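Local atomic coordinates of periplasmic solute binding protein (Pectobacterium atrosepticum, PDB entry 4RY1), a protein that probably binds a sugar or related solute in the periplasm and delivers it to an ABC-type transporter. Residues A[78-83]-A[106-111]; A[58-62]-A[292-297]; A[66-70]-A[364-369]; A[92-96]-A[327-331]; A[61-67]-A[285-291]. All blocks are in the same frame, centred on the assembly; numbering follows the deposited sequence. Where two conformers were deposited one is given.

Interaction 1: residues A[78-83]-A[106-111]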
# COMPACT_ATOMS: atom_id res chain seq x y z
N GLY A 78 -10.63 11.15 16.67
CA GLY A 78 -9.99 11.93 15.64
C GLY A 78 -8.68 12.52 16.08
O GLY A 78 -8.27 12.46 17.25
N PHE A 79 -8.01 13.07 15.10
CA PHE A 79 -6.74 13.74 15.28
C PHE A 79 -6.93 15.26 15.30
O PHE A 79 -8.04 15.79 15.05
CB PHE A 79 -5.77 13.27 14.20
CG PHE A 79 -5.43 11.81 14.30
CD1 PHE A 79 -4.72 11.31 15.40
CD2 PHE A 79 -5.87 10.90 13.35
CE1 PHE A 79 -4.43 9.97 15.51
CE2 PHE A 79 -5.56 9.55 13.47
CZ PHE A 79 -4.83 9.09 14.55
N TYR A 80 -5.85 15.97 15.60
CA TYR A 80 -5.88 17.41 15.49
C TYR A 80 -6.22 17.82 14.05
O TYR A 80 -5.62 17.31 13.09
CB TYR A 80 -4.54 17.98 15.93
CG TYR A 80 -4.43 19.48 15.85
CD1 TYR A 80 -4.71 20.27 16.96
CD2 TYR A 80 -3.95 20.12 14.69
CE1 TYR A 80 -4.56 21.65 16.91
CE2 TYR A 80 -3.83 21.48 14.64
CZ TYR A 80 -4.12 22.25 15.75
OH TYR A 80 -3.94 23.61 15.65
N ASP A 81 -7.15 18.75 13.91
CA ASP A 81 -7.60 19.19 12.59
C ASP A 81 -6.54 20.05 11.91
O ASP A 81 -6.32 21.22 12.25
CB ASP A 81 -8.90 19.97 12.73
CG ASP A 81 -9.46 20.47 11.42
OD1 ASP A 81 -8.91 20.17 10.34
OD2 ASP A 81 -10.48 21.20 11.51
N LEU A 82 -5.89 19.46 10.90
CA LEU A 82 -4.77 20.14 10.22
C LEU A 82 -5.17 21.40 9.44
O LEU A 82 -4.31 22.22 9.15
CB LEU A 82 -4.04 19.19 9.28
CG LEU A 82 -3.41 17.96 9.93
CD1 LEU A 82 -2.67 17.17 8.87
CD2 LEU A 82 -2.44 18.30 11.05
N ASN A 83 -6.46 21.57 9.15
CA ASN A 83 -6.91 22.83 8.57
C ASN A 83 -6.61 24.01 9.50
O ASN A 83 -6.49 25.14 9.02
CB ASN A 83 -8.40 22.82 8.19
CG ASN A 83 -8.75 21.80 7.12
OD1 ASN A 83 -9.80 21.10 7.19
ND2 ASN A 83 -7.92 21.72 6.11
N GLY A 106 -15.15 17.15 7.22
CA GLY A 106 -14.62 18.51 7.10
C GLY A 106 -13.32 18.80 7.81
O GLY A 106 -12.72 19.84 7.55
N LYS A 107 -12.88 17.89 8.69
CA LYS A 107 -11.65 18.07 9.46
C LYS A 107 -10.54 17.21 8.86
O LYS A 107 -10.71 16.02 8.64
CB LYS A 107 -11.88 17.66 10.89
CG LYS A 107 -12.96 18.51 11.56
CD LYS A 107 -13.00 18.30 13.05
CE LYS A 107 -14.04 19.20 13.71
NZ LYS A 107 -15.41 18.66 13.53
N LEU A 108 -9.41 17.84 8.56
CA LEU A 108 -8.30 17.14 7.91
C LEU A 108 -7.51 16.32 8.93
O LEU A 108 -6.88 16.88 9.83
CB LEU A 108 -7.40 18.13 7.18
CG LEU A 108 -6.23 17.52 6.41
CD1 LEU A 108 -6.69 16.54 5.35
CD2 LEU A 108 -5.39 18.62 5.78
N GLN A 109 -7.55 15.00 8.81
CA GLN A 109 -7.03 14.11 9.84
C GLN A 109 -5.53 13.84 9.74
O GLN A 109 -4.92 13.41 10.71
CB GLN A 109 -7.78 12.76 9.80
CG GLN A 109 -9.28 12.88 10.02
CD GLN A 109 -9.59 13.55 11.34
OE1 GLN A 109 -10.20 14.64 11.39
NE2 GLN A 109 -9.16 12.93 12.40
N GLY A 110 -4.97 14.03 8.55
CA GLY A 110 -3.58 13.72 8.30
C GLY A 110 -3.15 14.30 6.98
O GLY A 110 -3.98 14.62 6.14
N LEU A 111 -1.84 14.47 6.81
CA LEU A 111 -1.29 15.06 5.60
C LEU A 111 -0.60 13.92 4.80
O LEU A 111 0.36 13.32 5.29
CB LEU A 111 -0.27 16.13 5.94
CG LEU A 111 0.35 16.91 4.81
CD1 LEU A 111 -0.69 17.48 3.84
CD2 LEU A 111 1.22 18.03 5.41
O HOH W 1 -3.73 15.44 12.24
O HOH W 2 -11.72 22.06 9.34
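L82 N donates to L108 O at 3.0 Å (171° at the hydrogen). The side chain of D81, one residue earlier, takes the other polar backbone atom of L108: its OD1 accepts from L108 N at 3.0 Å along a more bent line. Both backbone groups of L108 are thus satisfied by the 78-83 loop. OD1 of D81 has a second donor, N83 N at 3.1 Å, which makes an Asx turn where the short 3-10 segment begins. The two N-H groups come from opposite faces of the carboxylate, each about 50° above its plane, and between them should hold its rotation. In the solute-binding protein fold this loop lies beside two neighbouring strands of the main sheet, 107-123 and 284-292, and Y80 is also backbone-bonded to I292. A water donates to Y80 O and to Q109 O, 2.8 Å from each, so one molecule satisfies and bridges two carbonyl acceptors. Another water donates to D81 OD2 (2.6 Å) or to G106 O, with more acceptors around it than it has protons. The apolar side of the contact is formed by CB of L82, 3.8 Å from CD2 of L108. CD1 of L82 reaches CB of L111 at 3.9 Å, and M306 of helix 299-310 touches both L82 and L111.

Interaction 2: residues A[58-62]-A[292-297]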
# COMPACT_ATOMS: atom_id res chain seq x y z
N GLU A 58 0.03 9.09 23.11
CA GLU A 58 0.56 9.07 21.76
C GLU A 58 1.51 10.26 21.49
O GLU A 58 1.41 11.32 22.11
CB GLU A 58 -0.58 9.06 20.76
CG GLU A 58 -1.40 10.34 20.67
CD GLU A 58 -2.56 10.45 21.66
OE1 GLU A 58 -2.55 9.82 22.75
OE2 GLU A 58 -3.47 11.22 21.33
N PRO A 59 2.42 10.08 20.53
CA PRO A 59 3.29 11.18 20.16
C PRO A 59 2.57 12.33 19.50
O PRO A 59 1.46 12.20 18.99
CB PRO A 59 4.27 10.56 19.18
CG PRO A 59 3.93 9.14 19.02
CD PRO A 59 2.64 8.89 19.71
N ASP A 60 3.23 13.48 19.49
CA ASP A 60 2.67 14.70 18.88
C ASP A 60 2.43 14.54 17.38
O ASP A 60 1.45 15.06 16.85
CB ASP A 60 3.59 15.89 19.12
CG ASP A 60 3.81 16.15 20.60
OD1 ASP A 60 4.70 15.51 21.18
OD2 ASP A 60 3.02 16.92 21.17
N VAL A 61 3.39 13.90 16.72
CA VAL A 61 3.32 13.60 15.28
C VAL A 61 3.41 12.09 15.10
O VAL A 61 4.33 11.44 15.61
CB VAL A 61 4.43 14.29 14.47
CG1 VAL A 61 4.35 13.91 12.97
CG2 VAL A 61 4.30 15.78 14.60
N MET A 62 2.45 11.54 14.36
CA MET A 62 2.41 10.10 14.10
C MET A 62 2.38 9.83 12.61
O MET A 62 1.55 10.39 11.89
CB MET A 62 1.14 9.50 14.68
CG MET A 62 1.00 9.61 16.20
SD MET A 62 -0.75 9.58 16.84
CE MET A 62 -1.10 11.35 16.54
N ILE A 292 -1.28 14.85 13.67
CA ILE A 292 -0.96 15.50 14.94
C ILE A 292 -1.95 15.02 16.03
O ILE A 292 -3.14 14.91 15.78
CB ILE A 292 -1.01 17.04 14.82
CG1 ILE A 292 0.03 17.52 13.81
CG2 ILE A 292 -0.82 17.72 16.17
CD1 ILE A 292 0.00 19.01 13.52
N SER A 293 -1.40 14.75 17.21
CA SER A 293 -2.20 14.30 18.35
C SER A 293 -3.28 15.30 18.67
O SER A 293 -3.02 16.49 18.71
CB SER A 293 -1.34 14.14 19.60
OG SER A 293 -2.17 13.97 20.74
N LYS A 294 -4.48 14.79 18.93
CA LYS A 294 -5.66 15.62 19.16
C LYS A 294 -5.35 16.61 20.27
O LYS A 294 -5.74 17.78 20.18
CB LYS A 294 -6.92 14.79 19.49
CG LYS A 294 -8.22 15.59 19.29
CD LYS A 294 -9.48 14.84 19.70
CE LYS A 294 -10.75 15.53 19.19
NZ LYS A 294 -12.00 14.79 19.54
N ASN A 295 -4.66 16.14 21.32
CA ASN A 295 -4.37 16.98 22.48
C ASN A 295 -2.90 17.34 22.66
O ASN A 295 -2.45 17.62 23.77
CB ASN A 295 -4.92 16.31 23.74
CG ASN A 295 -6.36 15.87 23.58
OD1 ASN A 295 -6.67 14.68 23.63
ND2 ASN A 295 -7.24 16.82 23.35
N SER A 296 -2.14 17.36 21.57
CA SER A 296 -0.76 17.88 21.63
C SER A 296 -0.74 19.27 22.26
O SER A 296 -1.60 20.10 21.95
CB SER A 296 -0.18 18.02 20.23
OG SER A 296 1.14 18.57 20.23
N LYS A 297 0.28 19.53 23.09
CA LYS A 297 0.50 20.86 23.68
C LYS A 297 1.18 21.82 22.71
O LYS A 297 1.28 23.01 22.98
CB LYS A 297 1.34 20.78 24.97
CG LYS A 297 0.76 19.93 26.08
CD LYS A 297 1.73 19.82 27.24
CE LYS A 297 1.63 18.48 27.96
NZ LYS A 297 0.36 18.34 28.72
O HOH W 3 -4.57 11.80 18.90
O HOH W 4 2.30 17.46 23.68
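E58 and S293 meet where strand 284-292, antiparallel to strand 61-64, leaves the sheet and folds into a type I beta turn from S293 to S296. OE2 of E58 lies 3.1 Å from S293 OG, but this bond is not settled, because the hydroxyl proton has another acceptor within reach; the serine also has a second conformer. Firmer is the water that donates to the same OE2 and accepts from K294 N. The carbonyl oxygen of P59 abuts CB of S293. D60 then makes the main connection. Its O accepts S293 N at 2.9 Å, from about 40° above the carbonyl plane, and also meets CA of I292 at 3.1 Å in a CA-H...O contact. Its side chain, with CG beside the backbone N (chi1 -58°), reaches the far end of the turn: OD2 accepts S296 OG at 2.7 Å through its anti lone pair, and a water links OD2 to K297 N. OD1 is taken by R6 N of strand 3-10, so D60 joins three parts of the chain. V61 pairs with I292 as a non-hydrogen-bonded antiparallel pair, and A302 and M306 of helix 299-310 touch both side chains. M62 bends at chi3 (-83°), which brings its CE to 3.5 Å from S293 N.

Interaction 3: residues A[66-70]-A[364-369]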
# COMPACT_ATOMS: atom_id res chain seq x y z
N TRP A 66 -3.52 5.40 5.89
CA TRP A 66 -4.83 5.97 5.52
C TRP A 66 -6.00 5.10 5.96
O TRP A 66 -7.05 5.59 6.39
CB TRP A 66 -4.85 6.23 4.01
CG TRP A 66 -6.17 6.50 3.39
CD1 TRP A 66 -6.83 7.68 3.34
CD2 TRP A 66 -6.95 5.56 2.66
NE1 TRP A 66 -8.00 7.53 2.64
CE2 TRP A 66 -8.08 6.24 2.20
CE3 TRP A 66 -6.79 4.21 2.34
CZ2 TRP A 66 -9.05 5.61 1.44
CZ3 TRP A 66 -7.75 3.59 1.58
CH2 TRP A 66 -8.86 4.29 1.14
N ASN A 67 -5.82 3.80 5.85
CA ASN A 67 -6.89 2.87 6.18
C ASN A 67 -7.11 2.70 7.68
O ASN A 67 -8.03 1.96 8.07
CB ASN A 67 -6.62 1.55 5.49
CG ASN A 67 -5.19 1.13 5.62
OD1 ASN A 67 -4.28 1.77 5.04
ND2 ASN A 67 -4.97 0.08 6.34
N TRP A 68 -6.34 3.42 8.49
CA TRP A 68 -6.57 3.48 9.94
C TRP A 68 -7.50 4.62 10.33
O TRP A 68 -7.91 4.71 11.50
CB TRP A 68 -5.28 3.60 10.75
CG TRP A 68 -4.29 2.52 10.51
CD1 TRP A 68 -4.47 1.33 9.85
CD2 TRP A 68 -2.92 2.57 10.88
NE1 TRP A 68 -3.30 0.64 9.81
CE2 TRP A 68 -2.33 1.37 10.46
CE3 TRP A 68 -2.13 3.51 11.57
CZ2 TRP A 68 -0.98 1.08 10.66
CZ3 TRP A 68 -0.79 3.21 11.79
CH2 TRP A 68 -0.23 2.02 11.32
N LEU A 69 -7.85 5.48 9.39
CA LEU A 69 -8.72 6.60 9.71
C LEU A 69 -10.13 6.17 10.17
O LEU A 69 -10.70 6.82 11.05
CB LEU A 69 -8.79 7.63 8.59
CG LEU A 69 -7.51 8.44 8.37
CD1 LEU A 69 -7.73 9.43 7.23
CD2 LEU A 69 -7.08 9.17 9.62
N PRO A 70 -10.69 5.07 9.62
CA PRO A 70 -11.99 4.65 10.23
C PRO A 70 -11.91 4.34 11.73
O PRO A 70 -12.73 4.83 12.51
CB PRO A 70 -12.39 3.44 9.38
CG PRO A 70 -11.78 3.76 8.05
CD PRO A 70 -10.42 4.32 8.38
N VAL A 364 -11.91 3.53 -3.93
CA VAL A 364 -11.23 2.56 -3.09
C VAL A 364 -11.68 2.85 -1.66
O VAL A 364 -11.57 3.99 -1.18
CB VAL A 364 -9.69 2.70 -3.23
CG1 VAL A 364 -8.96 1.75 -2.30
CG2 VAL A 364 -9.28 2.49 -4.69
N SER A 365 -12.22 1.83 -0.99
CA SER A 365 -12.70 1.94 0.37
C SER A 365 -11.59 1.56 1.33
O SER A 365 -10.93 0.53 1.13
CB SER A 365 -13.86 0.99 0.61
OG SER A 365 -14.29 1.10 1.94
N PRO A 366 -11.40 2.35 2.39
CA PRO A 366 -10.42 1.89 3.38
C PRO A 366 -10.80 0.55 4.01
O PRO A 366 -9.93 -0.15 4.58
CB PRO A 366 -10.42 3.02 4.40
CG PRO A 366 -11.78 3.64 4.29
CD PRO A 366 -12.08 3.59 2.82
N PHE A 367 -12.09 0.21 3.96
CA PHE A 367 -12.55 -1.02 4.60
C PHE A 367 -12.12 -2.29 3.87
O PHE A 367 -12.12 -3.35 4.47
CB PHE A 367 -14.06 -0.97 4.79
CG PHE A 367 -14.49 0.14 5.70
CD1 PHE A 367 -14.23 0.07 7.06
CD2 PHE A 367 -15.10 1.27 5.20
CE1 PHE A 367 -14.56 1.12 7.90
CE2 PHE A 367 -15.47 2.30 6.03
CZ PHE A 367 -15.20 2.23 7.39
N MET A 368 -11.74 -2.16 2.60
CA MET A 368 -11.16 -3.30 1.87
C MET A 368 -9.87 -3.79 2.53
O MET A 368 -9.52 -4.98 2.42
CB MET A 368 -10.98 -2.99 0.37
CG MET A 368 -9.68 -2.32 -0.06
SD MET A 368 -9.41 -2.30 -1.86
CE MET A 368 -9.72 -4.03 -2.13
N GLU A 369 -9.19 -2.89 3.25
CA GLU A 369 -7.97 -3.25 4.00
C GLU A 369 -8.21 -3.56 5.48
O GLU A 369 -7.25 -3.70 6.24
CB GLU A 369 -6.91 -2.17 3.85
CG GLU A 369 -6.64 -1.82 2.40
CD GLU A 369 -5.22 -1.36 2.15
OE1 GLU A 369 -4.40 -1.35 3.09
OE2 GLU A 369 -4.92 -1.01 0.99
O HOH W 5 -9.72 -0.44 7.37
O HOH W 6 -7.02 -1.36 7.85
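N67 and P366 bring the backbones together, their CA atoms 4.6 Å apart, yet no direct hydrogen bond joins the two segments. The chain at 66-70 is turning into helix 69-74, with L69 N bonded to W66 O. The 364-369 segment makes a 3-10 turn over 366-368, opened by an ST turn in which S365 OG accepts F367 N at 3.1 Å; E190 bonds the same hydroxyl. Water fills the polar part of the interface: one molecule lies within bonding distance of N67 O and P366 O, and another accepts from N67 ND2 and lies within bonding distance of E369 O. Segment 364-369 also packs on helix 169-183, through V364 on R176, whereas 66-70 directly follows strand 61-64 of the main sheet. The contact therefore probably joins the two lobes of the solute-binding protein fold. W66 carries its centre. With CG anti to the backbone N (chi1 166°), the indole extends to P366, whose CB lies over the six-membered ring, 4.0 Å from its centroid and 19° off the normal, in a CH-pi contact. V364 O sits in the ring plane at its edge, 3.6 Å from CH2, while NE1 bonds to T101 O. P70 wedges beside this pair: its CG meets CG of P366 at 3.8 Å, and its CB meets CE1 of F367 at 3.5 Å, the proline and phenylalanine running alongside in opposite senses. N67 OD1 is bonded to K285, and in the conformer given E369 OE1 is also in a salt bridge with that lysine.

Interaction 4: residues A[92-96]-A[327-331]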
# COMPACT_ATOMS: atom_id res chain seq x y z
N GLY A 92 -2.13 24.53 0.49
CA GLY A 92 -2.36 24.93 -0.91
C GLY A 92 -1.37 24.35 -1.90
O GLY A 92 -1.64 24.32 -3.10
N ASP A 93 -0.21 23.89 -1.42
CA ASP A 93 0.78 23.22 -2.28
C ASP A 93 0.41 21.80 -2.68
O ASP A 93 0.94 21.27 -3.67
CB ASP A 93 2.15 23.13 -1.61
CG ASP A 93 2.84 24.47 -1.48
OD1 ASP A 93 2.46 25.44 -2.18
OD2 ASP A 93 3.78 24.54 -0.66
N PHE A 94 -0.46 21.17 -1.89
CA PHE A 94 -0.77 19.75 -2.05
C PHE A 94 -1.96 19.54 -2.97
O PHE A 94 -2.86 20.36 -3.02
CB PHE A 94 -1.02 19.08 -0.69
CG PHE A 94 0.22 19.02 0.16
CD1 PHE A 94 0.58 20.10 0.93
CD2 PHE A 94 1.04 17.90 0.16
CE1 PHE A 94 1.72 20.08 1.69
CE2 PHE A 94 2.20 17.89 0.94
CZ PHE A 94 2.52 18.97 1.71
N PRO A 95 -1.95 18.44 -3.72
CA PRO A 95 -3.05 18.22 -4.63
C PRO A 95 -4.37 18.14 -3.86
O PRO A 95 -4.45 17.42 -2.86
CB PRO A 95 -2.71 16.89 -5.29
CG PRO A 95 -1.22 16.78 -5.16
CD PRO A 95 -0.92 17.39 -3.83
N PRO A 96 -5.39 18.89 -4.27
CA PRO A 96 -6.66 18.83 -3.53
C PRO A 96 -7.21 17.42 -3.36
O PRO A 96 -7.77 17.09 -2.31
CB PRO A 96 -7.60 19.66 -4.39
CG PRO A 96 -6.72 20.64 -5.07
CD PRO A 96 -5.41 19.96 -5.29
N ALA A 327 4.26 13.89 -2.05
CA ALA A 327 2.94 14.41 -2.37
C ALA A 327 2.99 15.87 -2.86
O ALA A 327 2.21 16.27 -3.72
CB ALA A 327 2.04 14.31 -1.15
N ASN A 328 3.91 16.65 -2.30
CA ASN A 328 4.07 18.06 -2.71
C ASN A 328 4.79 18.10 -4.06
O ASN A 328 5.94 17.67 -4.13
CB ASN A 328 4.90 18.80 -1.67
CG ASN A 328 4.99 20.29 -1.96
OD1 ASN A 328 4.79 20.72 -3.10
ND2 ASN A 328 5.22 21.09 -0.93
N PRO A 329 4.15 18.62 -5.13
CA PRO A 329 4.84 18.62 -6.42
C PRO A 329 6.15 19.41 -6.42
O PRO A 329 7.03 19.09 -7.19
CB PRO A 329 3.82 19.24 -7.40
CG PRO A 329 2.83 19.93 -6.55
CD PRO A 329 2.82 19.25 -5.21
N LYS A 330 6.27 20.43 -5.58
CA LYS A 330 7.52 21.21 -5.50
C LYS A 330 8.65 20.35 -4.96
O LYS A 330 9.81 20.50 -5.33
CB LYS A 330 7.36 22.46 -4.65
CG LYS A 330 6.34 23.42 -5.22
CD LYS A 330 6.20 24.62 -4.32
CE LYS A 330 5.42 25.72 -5.01
NZ LYS A 330 5.16 26.81 -4.03
N ALA A 331 8.30 19.44 -4.05
CA ALA A 331 9.27 18.51 -3.48
C ALA A 331 9.71 17.51 -4.55
O ALA A 331 10.93 17.25 -4.68
CB ALA A 331 8.70 17.80 -2.26
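F94 packs on A327 and N328. Its ring receives the methyl group of A327 at the edge, in the ring plane, with CB of A327 4.0 Å from CD2. CE2 of the same ring reaches CB of N328 at 3.9 Å, and the ring and the asparagine amide are turned 52° apart. Two prolines press their CD atoms against carbonyl oxygens of the opposite segment: P329 CD lies 3.2 Å from D93 O, and P95 CD lies 3.3 Å from A327 O. No hydrogen bond passes between the segments, which meet here through these reciprocal CD-to-carbonyl contacts. Both segments lead into helices, with P95 at the N-cap of helix 96-100 and N328 at the N-cap of helix 329-337, so the contact joins two helix starts in the solute-binding protein fold. N328 caps its helix with its side chain. CG stands anti to the backbone N (chi1 -175°), and OD1 accepts K330 N at 2.9 Å from well above the carbonyl plane; the amide nitrogen ND2 is bonded to S311 OG. Charge contributes at the rim. K330, extended beyond CG, crosses D93 at about a right angle and places NZ 3.5 Å from its OD1, a long salt bridge. OD2 of D93 lies 3.7 Å from ND2 of N328, with the carboxylate and amide planes 38° apart.

Interaction 5: residues A[61-67]-A[285-291]. With GOL (glycerol), chain C.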
# COMPACT_ATOMS: atom_id res chain seq x y z
N VAL A 61 3.39 13.90 16.72
CA VAL A 61 3.32 13.60 15.28
C VAL A 61 3.41 12.09 15.10
O VAL A 61 4.33 11.44 15.61
CB VAL A 61 4.43 14.29 14.47
CG1 VAL A 61 4.35 13.91 12.97
CG2 VAL A 61 4.30 15.78 14.60
N MET A 62 2.45 11.54 14.36
CA MET A 62 2.41 10.10 14.10
C MET A 62 2.38 9.83 12.61
O MET A 62 1.55 10.39 11.89
CB MET A 62 1.14 9.50 14.68
CG MET A 62 1.00 9.61 16.20
SD MET A 62 -0.75 9.58 16.84
CE MET A 62 -1.10 11.35 16.54
N ARG A 63 3.20 8.90 12.15
CA ARG A 63 2.93 8.27 10.85
C ARG A 63 1.74 7.32 11.03
O ARG A 63 1.71 6.55 11.98
CB ARG A 63 4.12 7.51 10.31
CG ARG A 63 4.00 7.07 8.86
CD ARG A 63 5.06 6.05 8.49
NE ARG A 63 4.93 5.54 7.13
CZ ARG A 63 5.69 5.89 6.10
NH1 ARG A 63 6.66 6.78 6.25
NH2 ARG A 63 5.46 5.33 4.91
N ILE A 64 0.77 7.40 10.13
CA ILE A 64 -0.37 6.52 10.15
C ILE A 64 -0.69 6.06 8.74
O ILE A 64 -0.37 6.73 7.77
CB ILE A 64 -1.62 7.17 10.77
CG1 ILE A 64 -2.06 8.41 9.98
CG2 ILE A 64 -1.42 7.48 12.25
CD1 ILE A 64 -3.43 8.91 10.37
N ASP A 65 -1.28 4.89 8.62
CA ASP A 65 -1.84 4.44 7.36
C ASP A 65 -3.22 5.08 7.15
O ASP A 65 -4.01 5.24 8.10
CB ASP A 65 -1.91 2.90 7.31
CG ASP A 65 -0.94 2.26 6.30
OD1 ASP A 65 -0.18 2.94 5.57
OD2 ASP A 65 -0.92 1.03 6.26
N TRP A 66 -3.52 5.40 5.89
CA TRP A 66 -4.83 5.97 5.52
C TRP A 66 -6.00 5.10 5.96
O TRP A 66 -7.05 5.59 6.39
CB TRP A 66 -4.85 6.23 4.01
CG TRP A 66 -6.17 6.50 3.39
CD1 TRP A 66 -6.83 7.68 3.34
CD2 TRP A 66 -6.95 5.56 2.66
NE1 TRP A 66 -8.00 7.53 2.64
CE2 TRP A 66 -8.08 6.24 2.20
CE3 TRP A 66 -6.79 4.21 2.34
CZ2 TRP A 66 -9.05 5.61 1.44
CZ3 TRP A 66 -7.75 3.59 1.58
CH2 TRP A 66 -8.86 4.29 1.14
N ASN A 67 -5.82 3.80 5.85
CA ASN A 67 -6.89 2.87 6.18
C ASN A 67 -7.11 2.70 7.68
O ASN A 67 -8.03 1.96 8.07
CB ASN A 67 -6.62 1.55 5.49
CG ASN A 67 -5.19 1.13 5.62
OD1 ASN A 67 -4.28 1.77 5.04
ND2 ASN A 67 -4.97 0.08 6.34
N LYS A 285 -3.92 5.26 -3.23
CA LYS A 285 -4.22 5.80 -1.89
C LYS A 285 -2.99 6.49 -1.36
O LYS A 285 -1.91 6.36 -1.91
CB LYS A 285 -4.61 4.69 -0.93
CG LYS A 285 -3.47 3.76 -0.54
CD LYS A 285 -3.83 2.84 0.61
CE LYS A 285 -2.62 2.12 1.16
NZ LYS A 285 -2.93 1.35 2.41
N PRO A 286 -3.14 7.25 -0.26
CA PRO A 286 -1.92 7.74 0.39
C PRO A 286 -1.06 6.60 0.87
O PRO A 286 -1.58 5.66 1.46
CB PRO A 286 -2.44 8.54 1.58
CG PRO A 286 -3.85 8.91 1.22
CD PRO A 286 -4.34 7.71 0.45
N SER A 287 0.25 6.70 0.67
CA SER A 287 1.13 5.64 1.18
C SER A 287 1.16 5.63 2.71
O SER A 287 1.39 4.59 3.31
CB SER A 287 2.55 5.81 0.67
OG SER A 287 3.20 6.91 1.28
N SER A 288 0.97 6.81 3.28
CA SER A 288 0.94 7.08 4.71
C SER A 288 0.65 8.56 4.88
O SER A 288 0.76 9.33 3.92
CB SER A 288 2.26 6.72 5.40
OG SER A 288 2.29 5.34 5.79
N LEU A 289 0.29 8.93 6.10
CA LEU A 289 -0.04 10.30 6.47
C LEU A 289 0.78 10.64 7.69
O LEU A 289 1.13 9.75 8.45
CB LEU A 289 -1.52 10.45 6.89
CG LEU A 289 -2.61 9.77 6.07
CD1 LEU A 289 -3.97 9.87 6.74
CD2 LEU A 289 -2.70 10.43 4.75
N PHE A 290 1.03 11.94 7.89
CA PHE A 290 1.42 12.43 9.21
C PHE A 290 0.21 13.09 9.85
O PHE A 290 -0.43 13.95 9.23
CB PHE A 290 2.56 13.44 9.17
CG PHE A 290 3.93 12.83 9.01
CD1 PHE A 290 4.40 11.84 9.88
CD2 PHE A 290 4.80 13.30 8.03
CE1 PHE A 290 5.67 11.29 9.73
CE2 PHE A 290 6.06 12.77 7.90
CZ PHE A 290 6.50 11.76 8.73
N ALA A 291 -0.09 12.67 11.08
CA ALA A 291 -1.18 13.22 11.90
C ALA A 291 -0.59 13.84 13.16
O ALA A 291 0.44 13.41 13.65
CB ALA A 291 -2.15 12.11 12.28
C1 GOL C . 0.97 1.70 1.95
O1 GOL C . 1.98 2.63 1.59
C2 GOL C . 1.48 0.84 3.13
O2 GOL C . 1.71 1.63 4.31
C3 GOL C . 0.56 -0.34 3.47
O3 GOL C . -0.78 0.12 3.63
O HOH W 7 5.74 5.41 2.16
O HOH W 8 4.14 2.78 4.33
O HOH W 9 -1.81 4.41 3.88
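R63 and F290 lie opposite each other in an antiparallel strand pair, 61-64 against 288-291, part of the mixed sheet of this solute-binding protein. They form a non-hydrogen-bonded pair flanked by the hydrogen-bonded pairs M62-A291 and I64-L289. In the conformer given for S288, its CB lies over one face of the guanidinium of R63, which is extended from CG to NE, and NE bonds weakly to its OG. W10 adds a cation-pi contact to R63. F290 turns the edge of its ring to the backbone of M62 and R63, with CG1 of V61 3.7 Å from CD1. On the other face of the sheet, CG1 of I64 meets CB of L289 at 3.7 Å, the side chains lying at a slant, and its CD1 reaches CB of A291.

Before the corner at S287, K285 and P286 lie against W66, which follows strand 61-64. P286 CD lies over the five-membered ring, 3.9 Å from its centroid, in a CH-pi contact. CB of K285 covers the same face nearer the six-membered ring, opposite P366. The rest of K285 is extended, and NZ approaches N67 OD1 (3.0 Å) from 48° above the amide carbonyl plane. Beside it a glycerol, probably from the crystallisation liquor, is also bonded by S251, consistent with a solute pocket between the lobes. Its O1 donates to S287 O at 2.7 Å and its O2 to D65 OD1 at 2.6 Å, while O3 donates to D65 OD2 and accepts from K285 NZ at 2.8 Å.

Overall arrangement
Interactions 1, 2 and 5 reach the same sheet: 2 and 5 share V61 and M62 and use strands 61-64 and 284-292, while L111 of interaction 1 is probably hydrogen-bonded to F290 and Y80 to I292. Interactions 3 and 5 are buried, each centred about 11 Å from the centre of the chain. They share W66 and N67, and in the conformer given a K285-E369 salt bridge joins them. Interactions 1, 2 and 4 lie farther out, partly buried. Carboxylate and water bridges serve 1 and 2; 5 joins ladder bonds to packing on W66 and a polar site; 3 adds waters, and 4 a salt bridge, to proline and aromatic packing. F94 of interaction 4 touches L111 of interaction 1.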